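Putative polyphosphate kinase 2 family protein (Arthrobacter aurescens, PDB 3RHF) probably acts as a polyphosphate kinase, moving phosphate between polyphosphate and nucleotides on a P-loop kinase fold. Local coordinates at residues Asn72-Leu77 with Gly266-Asp271; Ala82-Gly87 with Arg212-Glu217; Asp169-Leu174 with Ile181-Leu186; Ile188-Gln193 with Ala219-Tyr224. One frame throughout, in Å; residues are numbered along the deposited sequence.

Contact 1: residues Asn72-Leu77 with Gly266-Asp271; sequences NPKRLL and GGLQLD
Lys74 and Leu268 meet at the surface of the three-layer alpha/beta/alpha sandwich, where the approach to the central strand 75-82 passes the loop that follows helix 250-266. The two side chains slide past each other in opposite directions. Methylene CD of Lys74 lies against one methyl branch of Leu268, CD2, at 3.6 Å, and the lysine then reaches beyond the leucine to its backbone. Bends near the end of the lysine chain bring the ammonium group round to the carbonyl, and Lys74 NZ gives a hydrogen bond of 3.1 Å to Leu268 O. The donor sits nearly along the C=O axis, at a C=O...N angle of 163°. Leu268 lies just before Gln269, where the chain leaves helical geometry with a positive phi. The Leu268 carbonyl lies just beyond the last turn of helix 250-266, where a positive charge would probably be favourable.

Further out, each side has its own support. Leu76 points inward from the strand onto Leu261, Ala264 and Leu265 of helix 250-266, while Leu270 packs on Leu265 and on Leu64 of helix 43-69. Arg75 turns away from the loop and folds back on its own chain, with NH1 bonded to Pro73 O. The backbone of Lys74 is fixed by an Asx turn, in which its N donates to Asn72 OD1 at 3.0 Å, tilted 27° from the amide carbonyl plane.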
loop_
_atom_site.group_PDB
_atom_site.type_symbol
_atom_site.label_atom_id
_atom_site.label_comp_id
_atom_site.label_asym_id
_atom_site.label_seq_id
_atom_site.Cartn_x
_atom_site.Cartn_y
_atom_site.Cartn_z
ATOM N N ASN A 72 19.719 -8.593 -8.393
ATOM C CA ASN A 72 19.160 -8.249 -9.708
ATOM C C ASN A 72 18.875 -6.758 -9.797
ATOM O O ASN A 72 18.320 -6.181 -8.875
ATOM C CB ASN A 72 17.879 -9.038 -9.986
ATOM C CG ASN A 72 17.590 -9.149 -11.462
ATOM O OD1 ASN A 72 17.636 -8.160 -12.175
ATOM N ND2 ASN A 72 17.339 -10.355 -11.937
ATOM N N PRO A 73 19.265 -6.117 -10.897
ATOM C CA PRO A 73 18.967 -4.692 -10.912
ATOM C C PRO A 73 17.589 -4.319 -11.449
ATOM O O PRO A 73 17.237 -3.133 -11.436
ATOM C CB PRO A 73 20.059 -4.117 -11.833
ATOM C CG PRO A 73 20.442 -5.214 -12.727
ATOM C CD PRO A 73 20.194 -6.496 -11.988
ATOM N N LYS A 74 16.795 -5.273 -11.904
ATOM C CA LYS A 74 15.591 -4.903 -12.605
ATOM C C LYS A 74 14.536 -4.373 -11.663
ATOM O O LYS A 74 14.479 -4.746 -10.517
ATOM C CB LYS A 74 15.055 -6.065 -13.410
ATOM C CG LYS A 74 15.934 -6.492 -14.602
ATOM C CD LYS A 74 15.241 -7.651 -15.331
ATOM C CE LYS A 74 16.199 -8.690 -16.023
ATOM N NZ LYS A 74 16.168 -10.067 -15.377
ATOM N N ARG A 75 13.705 -3.469 -12.165
ATOM C CA ARG A 75 12.642 -2.861 -11.391
ATOM C C ARG A 75 11.603 -2.354 -12.371
ATOM O O ARG A 75 11.791 -2.459 -13.563
ATOM C CB ARG A 75 13.195 -1.704 -10.588
ATOM C CG ARG A 75 13.771 -0.607 -11.462
ATOM C CD ARG A 75 14.804 0.200 -10.710
ATOM N NE ARG A 75 16.106 -0.408 -10.868
ATOM C CZ ARG A 75 17.196 -0.043 -10.229
ATOM N NH1 ARG A 75 18.315 -0.679 -10.486
ATOM N NH2 ARG A 75 17.178 0.936 -9.336
ATOM N N LEU A 76 10.519 -1.795 -11.868
ATOM C CA LEU A 76 9.432 -1.403 -12.709
ATOM C C LEU A 76 8.819 -0.107 -12.236
ATOM O O LEU A 76 8.791 0.183 -11.067
ATOM C CB LEU A 76 8.386 -2.539 -12.741
ATOM C CG LEU A 76 7.363 -2.490 -13.900
ATOM C CD1 LEU A 76 7.138 -3.811 -14.551
ATOM C CD2 LEU A 76 6.074 -1.981 -13.415
ATOM N N LEU A 77 8.313 0.674 -13.176
ATOM C CA LEU A 77 7.733 1.996 -12.906
ATOM C C LEU A 77 6.475 2.156 -13.764
ATOM O O LEU A 77 6.550 2.225 -15.010
ATOM C CB LEU A 77 8.738 3.129 -13.213
ATOM C CG LEU A 77 8.268 4.596 -12.968
ATOM C CD1 LEU A 77 7.802 4.831 -11.509
ATOM C CD2 LEU A 77 9.260 5.690 -13.370
ATOM N N GLY A 266 6.364 -10.111 -17.053
ATOM C CA GLY A 266 6.609 -11.412 -17.708
ATOM C C GLY A 266 7.735 -11.329 -18.727
ATOM O O GLY A 266 8.369 -12.322 -19.054
ATOM N N GLY A 267 7.982 -10.122 -19.222
ATOM C CA GLY A 267 9.057 -9.871 -20.152
ATOM C C GLY A 267 10.374 -9.797 -19.417
ATOM O O GLY A 267 11.406 -9.719 -20.040
ATOM N N LEU A 268 10.378 -9.820 -18.092
ATOM C CA LEU A 268 11.654 -9.717 -17.385
ATOM C C LEU A 268 12.325 -11.056 -17.051
ATOM O O LEU A 268 13.427 -11.032 -16.592
ATOM C CB LEU A 268 11.486 -8.881 -16.144
ATOM C CG LEU A 268 11.115 -7.427 -16.428
ATOM C CD1 LEU A 268 10.783 -6.730 -15.138
ATOM C CD2 LEU A 268 12.255 -6.733 -17.143
ATOM N N GLN A 269 11.673 -12.196 -17.304
ATOM C CA GLN A 269 12.253 -13.529 -17.091
ATOM C C GLN A 269 12.663 -13.707 -15.623
ATOM O O GLN A 269 13.753 -14.162 -15.319
ATOM C CB GLN A 269 13.487 -13.770 -17.958
ATOM C CG GLN A 269 13.513 -13.180 -19.380
ATOM C CD GLN A 269 13.601 -14.258 -20.462
ATOM O OE1 GLN A 269 12.578 -14.769 -20.930
ATOM N NE2 GLN A 269 14.822 -14.609 -20.855
ATOM N N LEU A 270 11.760 -13.330 -14.735
ATOM C CA LEU A 270 11.944 -13.442 -13.298
ATOM C C LEU A 270 11.715 -14.911 -12.876
ATOM O O LEU A 270 10.863 -15.589 -13.400
ATOM C CB LEU A 270 10.966 -12.491 -12.546
ATOM C CG LEU A 270 10.948 -10.989 -12.924
ATOM C CD1 LEU A 270 9.929 -10.146 -12.126
ATOM C CD2 LEU A 270 12.356 -10.394 -12.772
ATOM N N ASP A 271 12.548 -15.386 -11.967
ATOM C CA ASP A 271 12.301 -16.602 -11.254
ATOM C C ASP A 271 12.830 -16.418 -9.863
ATOM O O ASP A 271 13.563 -15.494 -9.590
ATOM C CB ASP A 271 12.992 -17.830 -11.888
ATOM C CG ASP A 271 12.233 -19.177 -11.562
ATOM O OD1 ASP A 271 11.253 -19.182 -10.747
ATOM O OD2 ASP A 271 12.622 -20.233 -12.112
#

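Contact 2: residues Ala82-Gly87 with Arg212-Glu217; sequences AMDTAG and RGDLAE. With PO4 (phosphate ion), chain I.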
loop_
_atom_site.group_PDB
_atom_site.type_symbol
_atom_site.label_atom_id
_atom_site.label_comp_id
_atom_site.label_asym_id
_atom_site.label_seq_id
_atom_site.Cartn_x
_atom_site.Cartn_y
_atom_site.Cartn_z
ATOM N N ALA A 82 -4.174 11.037 -16.110
ATOM C CA ALA A 82 -5.566 11.126 -16.512
ATOM C C ALA A 82 -6.217 12.384 -15.961
ATOM O O ALA A 82 -5.769 12.912 -14.979
ATOM C CB ALA A 82 -6.338 9.917 -16.051
HETATM N N MSE A 83 -7.307 12.818 -16.580
HETATM C CA MSE A 83 -8.133 13.890 -16.063
HETATM C C MSE A 83 -8.828 13.430 -14.776
HETATM O O MSE A 83 -8.995 12.212 -14.554
HETATM C CB MSE A 83 -9.196 14.260 -17.114
HETATM C CG MSE A 83 -8.635 14.649 -18.479
HETATM SE SE MSE A 83 -7.473 16.258 -18.449
HETATM C CE MSE A 83 -8.755 17.544 -17.676
ATOM N N ASP A 84 -9.244 14.385 -13.942
ATOM C CA ASP A 84 -9.811 14.039 -12.651
ATOM C C ASP A 84 -11.078 13.290 -12.899
ATOM O O ASP A 84 -11.736 13.535 -13.906
ATOM C CB ASP A 84 -10.081 15.260 -11.757
ATOM C CG ASP A 84 -8.781 15.876 -11.157
ATOM O OD1 ASP A 84 -7.756 15.170 -10.979
ATOM O OD2 ASP A 84 -8.783 17.094 -10.861
ATOM N N THR A 85 -11.427 12.353 -12.004
ATOM C CA THR A 85 -12.604 11.531 -12.218
ATOM C C THR A 85 -12.286 10.279 -13.046
ATOM O O THR A 85 -13.022 9.296 -12.975
ATOM C CB THR A 85 -13.703 12.445 -12.888
ATOM O OG1 THR A 85 -14.694 12.776 -11.908
ATOM C CG2 THR A 85 -14.283 11.852 -14.094
ATOM N N ALA A 86 -11.200 10.280 -13.821
ATOM C CA ALA A 86 -10.911 9.151 -14.760
ATOM C C ALA A 86 -10.559 7.838 -14.040
ATOM O O ALA A 86 -10.478 6.774 -14.662
ATOM C CB ALA A 86 -9.811 9.507 -15.697
ATOM N N GLY A 87 -10.304 7.927 -12.733
ATOM C CA GLY A 87 -10.042 6.756 -11.916
ATOM C C GLY A 87 -8.592 6.366 -11.672
ATOM O O GLY A 87 -8.324 5.184 -11.480
ATOM N N ARG A 212 -14.590 22.186 -6.916
ATOM C CA ARG A 212 -14.950 23.175 -7.912
ATOM C C ARG A 212 -13.877 23.241 -8.997
ATOM O O ARG A 212 -14.199 23.445 -10.170
ATOM C CB ARG A 212 -15.106 24.554 -7.275
ATOM C CG ARG A 212 -15.054 25.749 -8.276
ATOM C CD ARG A 212 -16.258 25.801 -9.231
ATOM N NE ARG A 212 -17.509 26.049 -8.518
ATOM C CZ ARG A 212 -17.896 27.231 -8.033
ATOM N NH1 ARG A 212 -17.141 28.311 -8.197
ATOM N NH2 ARG A 212 -19.053 27.337 -7.377
ATOM N N GLY A 213 -12.610 23.090 -8.596
ATOM C CA GLY A 213 -11.498 23.050 -9.526
ATOM C C GLY A 213 -11.671 22.110 -10.716
ATOM O O GLY A 213 -11.136 22.380 -11.806
ATOM N N ASP A 214 -12.399 21.009 -10.532
ATOM C CA ASP A 214 -12.658 20.095 -11.642
ATOM C C ASP A 214 -13.660 20.668 -12.633
ATOM O O ASP A 214 -13.609 20.368 -13.820
ATOM C CB ASP A 214 -13.165 18.726 -11.136
ATOM C CG ASP A 214 -12.086 17.915 -10.417
ATOM O OD1 ASP A 214 -10.902 18.015 -10.777
ATOM O OD2 ASP A 214 -12.436 17.175 -9.489
ATOM N N LEU A 215 -14.588 21.470 -12.149
ATOM C CA LEU A 215 -15.544 22.116 -13.028
ATOM C C LEU A 215 -14.819 23.234 -13.823
ATOM O O LEU A 215 -14.922 23.290 -15.053
ATOM C CB LEU A 215 -16.739 22.651 -12.217
ATOM C CG LEU A 215 -17.827 23.441 -12.947
ATOM C CD1 LEU A 215 -18.345 22.642 -14.135
ATOM C CD2 LEU A 215 -18.950 23.803 -12.010
ATOM N N ALA A 216 -14.071 24.090 -13.109
ATOM C CA ALA A 216 -13.189 25.088 -13.728
ATOM C C ALA A 216 -12.526 24.523 -14.977
ATOM O O ALA A 216 -12.691 25.050 -16.063
ATOM C CB ALA A 216 -12.111 25.567 -12.730
ATOM N N GLU A 217 -11.816 23.417 -14.835
ATOM C CA GLU A 217 -10.953 22.939 -15.907
ATOM C C GLU A 217 -11.694 22.273 -17.065
ATOM O O GLU A 217 -11.083 22.060 -18.103
ATOM C CB GLU A 217 -9.861 22.007 -15.359
ATOM C CG GLU A 217 -9.005 22.610 -14.212
ATOM C CD GLU A 217 -7.655 23.228 -14.640
ATOM O OE1 GLU A 217 -7.494 23.674 -15.802
ATOM O OE2 GLU A 217 -6.747 23.266 -13.781
HETATM P P PO4 I . -9.001 10.397 -10.476
HETATM O O1 PO4 I . -9.414 11.856 -10.075
HETATM O O2 PO4 I . -10.374 9.570 -10.463
HETATM O O3 PO4 I . -8.316 10.291 -11.877
HETATM O O4 PO4 I . -7.986 9.870 -9.413
#
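Asp84 and Asp214 face each other between the phosphate-binding loop and helix 212-218, their side chains crossing at about a right angle and their carboxylate planes turned 67° apart. Both side chains point at each other, but the modelled approach of Asp84 OD2 to Asp214 OD1 is too close to be trusted in detail. The other Asp84 oxygen, OD1, faces away from the helix and forms a salt bridge with Arg140, whereas Asp214 OD2 has a long, weak ion pair with Arg200.

Residues 82-87 run from the end of strand 75-82 into helix 88-98, as expected of a Walker A-like P-loop. A type II turn from Met83 to Ala86, closed by Ala86 N to Met83 O, directs backbone N-H groups at a bound phosphate ion, probably taken from the crystallisation liquor. Thr85 N donates to phosphate O1 at 2.8 Å, nearly straight at 161°, and Gly87 N gives a 2.8 Å bond to O2 and a weaker one to O3. Lys88 NZ and Gly89 N add to the grip. Gly87, at the N-cap of helix 88-98, has backbone angles that would jam a CB against the preceding carbonyl. On the far side of helix 212-218, Arg212 forms a salt bridge with Glu282 of the second subunit. Backbone N-H groups and Lys88 hold the phosphate, while the nearby Asp84 carboxylate is balanced by Arg140; this is consistent with a site for a phosphate of a nucleotide or polyphosphate.

Contact 3: residues Asp169-Leu174 with Ile181-Leu186; sequences DFESRL and IVKVML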
loop_
_atom_site.group_PDB
_atom_site.type_symbol
_atom_site.label_atom_id
_atom_site.label_comp_id
_atom_site.label_asym_id
_atom_site.label_seq_id
_atom_site.Cartn_x
_atom_site.Cartn_y
_atom_site.Cartn_z
ATOM N N ASP A 169 15.151 11.695 -22.275
ATOM C CA ASP A 169 16.511 11.421 -21.810
ATOM C C ASP A 169 16.480 10.767 -20.456
ATOM O O ASP A 169 17.165 9.770 -20.240
ATOM C CB ASP A 169 17.339 12.690 -21.711
ATOM C CG ASP A 169 18.749 12.429 -21.120
ATOM O OD1 ASP A 169 19.640 11.891 -21.848
ATOM O OD2 ASP A 169 18.993 12.753 -19.918
ATOM N N PHE A 170 15.654 11.317 -19.575
ATOM C CA PHE A 170 15.318 10.716 -18.291
ATOM C C PHE A 170 14.789 9.312 -18.389
ATOM O O PHE A 170 15.346 8.360 -17.784
ATOM C CB PHE A 170 14.276 11.558 -17.662
ATOM C CG PHE A 170 13.769 11.068 -16.389
ATOM C CD1 PHE A 170 14.617 10.873 -15.313
ATOM C CD2 PHE A 170 12.434 10.894 -16.211
ATOM C CE1 PHE A 170 14.123 10.463 -14.083
ATOM C CE2 PHE A 170 11.934 10.508 -14.972
ATOM C CZ PHE A 170 12.785 10.282 -13.917
ATOM N N GLU A 171 13.731 9.115 -19.148
ATOM C CA GLU A 171 13.218 7.739 -19.271
ATOM C C GLU A 171 14.294 6.793 -19.849
ATOM O O GLU A 171 14.385 5.634 -19.509
ATOM C CB GLU A 171 11.946 7.745 -20.101
ATOM C CG GLU A 171 10.841 8.409 -19.306
ATOM C CD GLU A 171 9.532 8.626 -20.079
ATOM O OE1 GLU A 171 9.447 8.198 -21.274
ATOM O OE2 GLU A 171 8.597 9.217 -19.439
ATOM N N SER A 172 15.116 7.317 -20.740
ATOM C CA SER A 172 16.178 6.535 -21.318
ATOM C C SER A 172 17.250 6.174 -20.255
ATOM O O SER A 172 17.800 5.079 -20.255
ATOM C CB SER A 172 16.772 7.293 -22.513
ATOM O OG SER A 172 17.984 6.693 -22.891
ATOM N N ARG A 173 17.516 7.072 -19.321
ATOM C CA ARG A 173 18.483 6.769 -18.278
ATOM C C ARG A 173 17.913 5.678 -17.385
ATOM O O ARG A 173 18.617 4.719 -17.023
ATOM C CB ARG A 173 18.859 8.025 -17.494
ATOM C CG ARG A 173 20.063 8.794 -18.094
ATOM C CD ARG A 173 19.936 10.363 -18.093
ATOM N NE ARG A 173 19.428 10.822 -16.810
ATOM C CZ ARG A 173 18.597 11.830 -16.617
ATOM N NH1 ARG A 173 18.174 12.565 -17.616
ATOM N NH2 ARG A 173 18.200 12.110 -15.377
ATOM N N LEU A 174 16.634 5.812 -17.036
ATOM C CA LEU A 174 16.016 4.844 -16.126
ATOM C C LEU A 174 15.984 3.440 -16.707
ATOM O O LEU A 174 16.239 2.463 -16.014
ATOM C CB LEU A 174 14.596 5.232 -15.752
ATOM C CG LEU A 174 14.394 6.429 -14.844
ATOM C CD1 LEU A 174 12.886 6.449 -14.549
ATOM C CD2 LEU A 174 15.231 6.438 -13.551
ATOM N N ILE A 181 9.597 0.824 -17.942
ATOM C CA ILE A 181 8.641 1.916 -17.717
ATOM C C ILE A 181 7.359 1.630 -18.413
ATOM O O ILE A 181 7.328 1.557 -19.622
ATOM C CB ILE A 181 9.177 3.320 -18.198
ATOM C CG1 ILE A 181 10.410 3.722 -17.385
ATOM C CG2 ILE A 181 8.040 4.431 -18.141
ATOM C CD1 ILE A 181 11.230 4.883 -18.020
ATOM N N VAL A 182 6.291 1.503 -17.640
ATOM C CA VAL A 182 4.941 1.317 -18.185
ATOM C C VAL A 182 4.104 2.594 -18.067
ATOM O O VAL A 182 3.661 2.932 -16.952
ATOM C CB VAL A 182 4.209 0.222 -17.447
ATOM C CG1 VAL A 182 2.775 0.230 -17.846
ATOM C CG2 VAL A 182 4.841 -1.138 -17.752
ATOM N N LYS A 183 3.863 3.284 -19.190
ATOM C CA LYS A 183 3.144 4.555 -19.163
ATOM C C LYS A 183 1.680 4.365 -19.606
ATOM O O LYS A 183 1.402 3.784 -20.656
ATOM C CB LYS A 183 3.828 5.608 -20.046
ATOM C CG LYS A 183 5.294 5.851 -19.705
ATOM C CD LYS A 183 5.864 7.177 -20.293
ATOM C CE LYS A 183 5.983 7.206 -21.844
ATOM N NZ LYS A 183 7.232 7.863 -22.386
ATOM N N VAL A 184 0.752 4.830 -18.788
ATOM C CA VAL A 184 -0.654 4.623 -19.048
ATOM C C VAL A 184 -1.390 5.946 -18.966
ATOM O O VAL A 184 -1.231 6.740 -18.009
ATOM C CB VAL A 184 -1.261 3.628 -18.047
ATOM C CG1 VAL A 184 -2.739 3.831 -17.952
ATOM C CG2 VAL A 184 -0.915 2.204 -18.468
HETATM N N MSE A 185 -2.196 6.212 -19.985
HETATM C CA MSE A 185 -3.141 7.343 -19.904
HETATM C C MSE A 185 -4.548 6.809 -19.892
HETATM O O MSE A 185 -4.973 6.101 -20.800
HETATM C CB MSE A 185 -2.939 8.314 -21.033
HETATM C CG MSE A 185 -3.751 9.624 -20.832
HETATM SE SE MSE A 185 -5.197 9.788 -22.181
HETATM C CE MSE A 185 -5.858 11.629 -21.724
ATOM N N LEU A 186 -5.267 7.126 -18.836
ATOM C CA LEU A 186 -6.668 6.734 -18.741
ATOM C C LEU A 186 -7.555 7.772 -19.417
ATOM O O LEU A 186 -7.642 8.895 -18.954
ATOM C CB LEU A 186 -7.108 6.602 -17.268
ATOM C CG LEU A 186 -6.298 5.682 -16.396
ATOM C CD1 LEU A 186 -6.878 5.808 -15.026
ATOM C CD2 LEU A 186 -6.354 4.267 -16.948
#
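Lys183 NZ is a buried ammonium group ringed by acceptors. Glu171 OE1 meets it at 2.5 Å in a salt bridge, using the syn lone pair, on the side of the other carboxylate oxygen; Tyr143 OH and the carbonyls of Thr235 and Ala240 are its other hydrogen-bond partners, and Trp242 adds a cation-pi contact. Glutamate and lysine come from opposite directions. The glutamate runs out extended beyond CG, while the lysine bends at chi3 (-68°) and chi4, which turn NZ to Glu171 OE1; Lys183 CD lies 3.5 Å from Glu171 OE2. That second oxygen is bonded to Tyr143 OH, so the carboxylate is held at both ends.

The helix 157-176 and the strand 179-187 it leads into form the second half of a beta-alpha-beta crossover from strand 135-139, their local axes 10.6 Å apart and inclined at 140°. With Glu171 replaced by an alanine, the buried Lys183 ammonium would probably lose its counter-charge and Tyr143 one of its partners.

Nearer the start of the strand, Ile181 crosses the helix side chains at about a right angle. Its CD1 touches Glu171 CB at 3.6 Å and also lies 4.1 Å from Leu174 CB; Leu174 itself continues onto Leu77 of the neighbouring strand.

Contact 4: residues Ile188-Gln193 with Ala219-Tyr224; sequences ISKDEQ and AYWDDY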
loop_
_atom_site.group_PDB
_atom_site.type_symbol
_atom_site.label_atom_id
_atom_site.label_comp_id
_atom_site.label_asym_id
_atom_site.label_seq_id
_atom_site.Cartn_x
_atom_site.Cartn_y
_atom_site.Cartn_z
ATOM N N ILE A 188 -11.101 9.203 -20.580
ATOM C CA ILE A 188 -12.557 9.248 -20.513
ATOM C C ILE A 188 -13.034 10.373 -21.388
ATOM O O ILE A 188 -12.285 11.328 -21.658
ATOM C CB ILE A 188 -13.100 9.397 -19.082
ATOM C CG1 ILE A 188 -12.617 10.712 -18.427
ATOM C CG2 ILE A 188 -12.716 8.135 -18.263
ATOM C CD1 ILE A 188 -13.128 10.942 -17.005
ATOM N N SER A 189 -14.269 10.235 -21.855
ATOM C CA SER A 189 -14.918 11.266 -22.665
ATOM C C SER A 189 -15.309 12.455 -21.802
ATOM O O SER A 189 -15.539 12.310 -20.596
ATOM C CB SER A 189 -16.154 10.707 -23.343
ATOM O OG SER A 189 -17.158 10.470 -22.391
ATOM N N LYS A 190 -15.359 13.645 -22.410
ATOM C CA LYS A 190 -15.855 14.860 -21.698
ATOM C C LYS A 190 -17.227 14.635 -21.034
ATOM O O LYS A 190 -17.462 15.120 -19.936
ATOM C CB LYS A 190 -15.885 16.101 -22.604
ATOM C CG LYS A 190 -15.961 17.466 -21.835
ATOM C CD LYS A 190 -16.311 18.632 -22.762
ATOM C CE LYS A 190 -16.207 20.018 -22.059
ATOM N NZ LYS A 190 -16.373 21.239 -22.953
ATOM N N ASP A 191 -18.100 13.838 -21.633
ATOM C CA ASP A 191 -19.385 13.558 -20.971
ATOM C C ASP A 191 -19.317 12.628 -19.774
ATOM O O ASP A 191 -20.027 12.836 -18.785
ATOM C CB ASP A 191 -20.382 12.979 -21.966
ATOM C CG ASP A 191 -20.921 14.015 -22.906
ATOM O OD1 ASP A 191 -20.860 15.244 -22.533
ATOM O OD2 ASP A 191 -21.383 13.568 -24.000
ATOM N N GLU A 192 -18.496 11.584 -19.887
ATOM C CA GLU A 192 -18.198 10.708 -18.744
ATOM C C GLU A 192 -17.715 11.501 -17.522
ATOM O O GLU A 192 -18.133 11.203 -16.402
ATOM C CB GLU A 192 -17.164 9.636 -19.111
ATOM C CG GLU A 192 -17.039 8.499 -18.094
ATOM C CD GLU A 192 -18.332 7.716 -17.855
ATOM O OE1 GLU A 192 -19.146 7.555 -18.786
ATOM O OE2 GLU A 192 -18.531 7.254 -16.717
ATOM N N GLN A 193 -16.855 12.498 -17.730
ATOM C CA GLN A 193 -16.419 13.314 -16.607
ATOM C C GLN A 193 -17.622 14.013 -15.948
ATOM O O GLN A 193 -17.761 14.035 -14.716
ATOM C CB GLN A 193 -15.435 14.365 -17.060
ATOM C CG GLN A 193 -14.410 14.665 -16.088
ATOM C CD GLN A 193 -14.214 16.130 -15.805
ATOM O OE1 GLN A 193 -15.155 16.897 -15.871
ATOM N NE2 GLN A 193 -12.979 16.507 -15.377
ATOM N N ALA A 219 -13.732 23.761 -18.829
ATOM C CA ALA A 219 -13.633 24.838 -19.790
ATOM C C ALA A 219 -12.372 24.648 -20.654
ATOM O O ALA A 219 -12.359 25.026 -21.817
ATOM C CB ALA A 219 -13.630 26.184 -19.065
ATOM N N TYR A 220 -11.338 24.005 -20.106
ATOM C CA TYR A 220 -10.116 23.792 -20.847
ATOM C C TYR A 220 -9.957 22.391 -21.418
ATOM O O TYR A 220 -8.879 22.023 -21.889
ATOM C CB TYR A 220 -8.923 24.169 -19.979
ATOM C CG TYR A 220 -8.899 25.635 -19.598
ATOM C CD1 TYR A 220 -8.288 26.583 -20.409
ATOM C CD2 TYR A 220 -9.496 26.070 -18.426
ATOM C CE1 TYR A 220 -8.279 27.949 -20.042
ATOM C CE2 TYR A 220 -9.499 27.416 -18.054
ATOM C CZ TYR A 220 -8.894 28.346 -18.862
ATOM O OH TYR A 220 -8.912 29.656 -18.479
ATOM N N TRP A 221 -11.044 21.643 -21.482
ATOM C CA TRP A 221 -10.959 20.239 -21.853
ATOM C C TRP A 221 -10.239 19.932 -23.177
ATOM O O TRP A 221 -9.475 18.966 -23.258
ATOM C CB TRP A 221 -12.348 19.573 -21.855
ATOM C CG TRP A 221 -12.287 18.087 -22.143
ATOM C CD1 TRP A 221 -12.173 17.508 -23.357
ATOM C CD2 TRP A 221 -12.305 17.019 -21.196
ATOM N NE1 TRP A 221 -12.153 16.144 -23.242
ATOM C CE2 TRP A 221 -12.221 15.819 -21.923
ATOM C CE3 TRP A 221 -12.394 16.964 -19.804
ATOM C CZ2 TRP A 221 -12.238 14.576 -21.324
ATOM C CZ3 TRP A 221 -12.393 15.735 -19.194
ATOM C CH2 TRP A 221 -12.306 14.545 -19.957
ATOM N N ASP A 222 -10.497 20.699 -24.228
ATOM C CA ASP A 222 -9.934 20.328 -25.521
ATOM C C ASP A 222 -8.463 20.709 -25.572
ATOM O O ASP A 222 -7.721 20.071 -26.297
ATOM C CB ASP A 222 -10.715 20.951 -26.693
ATOM C CG ASP A 222 -12.155 20.397 -26.814
ATOM O OD1 ASP A 222 -12.354 19.142 -26.870
ATOM O OD2 ASP A 222 -13.084 21.237 -26.864
ATOM N N ASP A 223 -8.063 21.741 -24.820
ATOM C CA ASP A 223 -6.654 22.152 -24.715
ATOM C C ASP A 223 -5.845 20.985 -24.063
ATOM O O ASP A 223 -4.795 20.548 -24.586
ATOM C CB ASP A 223 -6.494 23.447 -23.881
ATOM C CG ASP A 223 -7.140 24.720 -24.540
ATOM O OD1 ASP A 223 -6.893 24.971 -25.744
ATOM O OD2 ASP A 223 -7.870 25.492 -23.836
ATOM N N TYR A 224 -6.379 20.445 -22.958
ATOM C CA TYR A 224 -5.827 19.247 -22.353
ATOM C C TYR A 224 -5.744 18.087 -23.310
ATOM O O TYR A 224 -4.728 17.463 -23.364
ATOM C CB TYR A 224 -6.615 18.833 -21.131
ATOM C CG TYR A 224 -6.262 19.558 -19.856
ATOM C CD1 TYR A 224 -5.110 19.242 -19.125
ATOM C CD2 TYR A 224 -7.098 20.535 -19.354
ATOM C CE1 TYR A 224 -4.801 19.927 -17.922
ATOM C CE2 TYR A 224 -6.806 21.194 -18.180
ATOM C CZ TYR A 224 -5.672 20.895 -17.462
ATOM O OH TYR A 224 -5.468 21.585 -16.288
#
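Trp221 drives its indole against the start of helix 190-202, and the packing is tight where the ring meets backbone. Ile188 O lies at the ring edge, in plane, 3.3 Å from Trp221 CZ2. Lys190 covers one face: its CB sits 3.8 Å from the centroid of the five-membered ring, only 11° off the normal, a CH-pi contact. With CG anti to the backbone N (chi1 -176°), the indole is directed from the first turn of helix 221-235 toward residues 188-193. At the six-membered end, Gln193 brings NE2 to the ring edge, its amide plane 79° from that of the indole, while its OE1 is bonded to Arg218.

The site is a helix N-terminus. Ser189 is the N-cap, and its OG accepts from Glu192 N at 3.0 Å, fixing the turn on which the tryptophan rests. A leucine in place of Trp221 would probably leave Lys190 CB and Ile188 O without their flat partner and open a gap between the two helix starts.

Toward solvent the contact is looser. The extended Lys190 chain slides past the indole, its CE still 3.9 Å from Trp221 CB, but NZ stops 5.1 Å short of OD2 of the exposed Asp222.

The four contacts fall into two pairs on the P-loop sandwich. Contacts 1 and 3, centres 15 Å apart, sit on strands 75-82 and 179-187, neighbours in the parallel sheet, and meet where Leu77 O lies 2.7 Å from Val182 N. Contacts 2 and 4 are 9 Å apart beyond the C-terminal ends of the same strands and touch through Thr85 CG2 and Ile188 CD1, 3.3 Å apart; contacts 1 and 2 lie 34 Å apart. Along the chain, contact 1 spans the other three, contact 3 precedes contact 4, and contacts 2 and 4 interlock. Two adjacent strands run from their N-terminal ends, at contact 1, to the phosphate-binding end, where helices 190-202, 212-218 and 221-235 gather beside the P-loop.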